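Local coordinates for oligoribonuclease (Colwellia psychrerythraea, PDB 6A4D), which probably hydrolyses very short RNA oligonucleotides to mononucleotides as a 3'-to-5' exoribonuclease with an RNase H-like exonuclease fold, at residues 57-61 with 75-79. The protein carries 1 engineered substitution. Numbering follows the deposited sequence.
Sequences VLDNM and TQRCR
The guanidinium of Arg79 is met on one face by Leu58, whose CD1 stands 4.0 Å above the guanidinium plane and is displaced toward the rim, and at its edge by the carboxylate of Asp59. Asp59 OD1 lies in the guanidinium plane and accepts an N-H from each terminal nitrogen: NH2 of Arg79 at 2.8 Å from OD1 of Asp59 with a fairly straight N-H...O angle of 159°, and NH1 of Arg79 at 3.1 Å from the same OD1, more bent at 137°. Both donors approach on the syn side of OD1. Both nitrogens converge on OD1, an end-on grip of one oxygen, with the carboxylate plane turned 53° from the guanidinium plane. Arg79 NH1 is also engaged in a salt bridge to Asp55, on helix 55-59 like Asp59.

Beneath the ion pair, Leu58 runs antiparallel to the Arg79 side chain, its CD1 reaching 3.4 Å from CG of Arg79 and 3.4 Å from the carbonyl O of Thr75. That carbonyl already accepts the backbone N-H of Arg79 within helix 74-80. The other methyl, CD2 of Leu58, sits 4.0 Å from CB of Cys78, and both residues continue inward onto Leu29 of strand 28-36. Met61, extended beyond CG, brings CE to 3.5 Å from OG1 of Thr75.

The contact thus joins two short helices of the exonuclease domain, with apolar packing on the sheet side and a salt bridge on the solvent-exposed side. Two carboxylates share the charge of one guanidinium, which probably helps to keep Asp59 and Asp55 ionised, limits rotation of the arginine end and links helix 74-80 to helix 55-59.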
# COMPACT_ATOMS: atom_id res chain seq x y z
N VAL A 57 -9.30 24.47 -12.07
CA VAL A 57 -8.64 23.24 -11.68
C VAL A 57 -8.02 22.57 -12.89
O VAL A 57 -6.83 22.26 -12.88
CB VAL A 57 -9.59 22.29 -10.92
CG1 VAL A 57 -9.01 20.87 -10.83
CG2 VAL A 57 -9.84 22.84 -9.54
N LEU A 58 -8.81 22.36 -13.92
CA LEU A 58 -8.38 21.50 -15.01
C LEU A 58 -7.16 22.07 -15.74
O LEU A 58 -6.17 21.36 -15.99
CB LEU A 58 -9.54 21.24 -15.96
CG LEU A 58 -10.59 20.29 -15.35
CD1 LEU A 58 -11.79 20.22 -16.28
CD2 LEU A 58 -10.02 18.89 -15.02
N ASP A 59 -7.20 23.38 -15.96
CA ASP A 59 -6.16 24.08 -16.71
C ASP A 59 -4.82 24.27 -15.98
O ASP A 59 -3.84 24.57 -16.66
CB ASP A 59 -6.71 25.41 -17.21
CG ASP A 59 -8.02 25.26 -17.96
OD1 ASP A 59 -8.40 24.09 -18.24
OD2 ASP A 59 -8.69 26.28 -18.26
N ASN A 60 -4.76 24.06 -14.66
CA ASN A 60 -3.52 24.23 -13.87
C ASN A 60 -3.00 22.99 -13.12
O ASN A 60 -2.13 23.12 -12.25
CB ASN A 60 -3.74 25.36 -12.87
CG ASN A 60 -4.03 26.67 -13.57
OD1 ASN A 60 -5.14 27.19 -13.51
ND2 ASN A 60 -3.03 27.19 -14.27
N MET A 61 -3.51 21.79 -13.46
CA MET A 61 -2.87 20.50 -13.03
C MET A 61 -1.49 20.29 -13.71
O MET A 61 -1.18 20.99 -14.67
CB MET A 61 -3.83 19.32 -13.28
CG MET A 61 -4.25 19.02 -14.72
SD MET A 61 -5.78 18.05 -14.78
CE MET A 61 -6.29 17.97 -16.50
N THR A 75 -10.38 15.10 -19.04
CA THR A 75 -10.50 16.54 -18.92
C THR A 75 -11.81 17.09 -19.44
O THR A 75 -12.42 17.94 -18.78
CB THR A 75 -9.38 17.28 -19.64
OG1 THR A 75 -8.13 16.79 -19.18
CG2 THR A 75 -9.46 18.78 -19.33
N GLN A 76 -12.24 16.58 -20.59
CA GLN A 76 -13.47 17.05 -21.20
C GLN A 76 -14.67 16.53 -20.43
O GLN A 76 -15.60 17.31 -20.13
CB GLN A 76 -13.56 16.64 -22.68
CG GLN A 76 -14.89 16.96 -23.39
CD GLN A 76 -15.37 18.41 -23.23
OE1 GLN A 76 -14.58 19.35 -23.09
NE2 GLN A 76 -16.68 18.59 -23.27
N ARG A 77 -14.67 15.23 -20.12
CA ARG A 77 -15.74 14.67 -19.28
C ARG A 77 -15.87 15.36 -17.91
O ARG A 77 -16.95 15.41 -17.36
CB ARG A 77 -15.58 13.16 -19.09
CG ARG A 77 -16.10 12.36 -20.27
CD ARG A 77 -15.34 11.04 -20.33
NE ARG A 77 -15.75 10.28 -19.17
CZ ARG A 77 -14.97 9.58 -18.35
NH1 ARG A 77 -13.67 9.47 -18.58
NH2 ARG A 77 -15.53 8.97 -17.30
N CYS A 78 -14.77 15.88 -17.40
CA CYS A 78 -14.76 16.57 -16.12
C CYS A 78 -15.44 17.96 -16.26
O CYS A 78 -16.29 18.32 -15.43
CB CYS A 78 -13.33 16.61 -15.51
SG CYS A 78 -12.76 15.00 -14.81
N ARG A 79 -15.10 18.70 -17.33
CA ARG A 79 -15.84 19.94 -17.73
C ARG A 79 -17.35 19.73 -17.97
O ARG A 79 -18.14 20.58 -17.59
CB ARG A 79 -15.24 20.54 -19.00
CG ARG A 79 -13.84 21.13 -18.85
CD ARG A 79 -13.42 21.82 -20.15
NE ARG A 79 -11.96 21.79 -20.37
CZ ARG A 79 -11.06 22.53 -19.70
NH1 ARG A 79 -11.42 23.39 -18.74
NH2 ARG A 79 -9.75 22.38 -19.96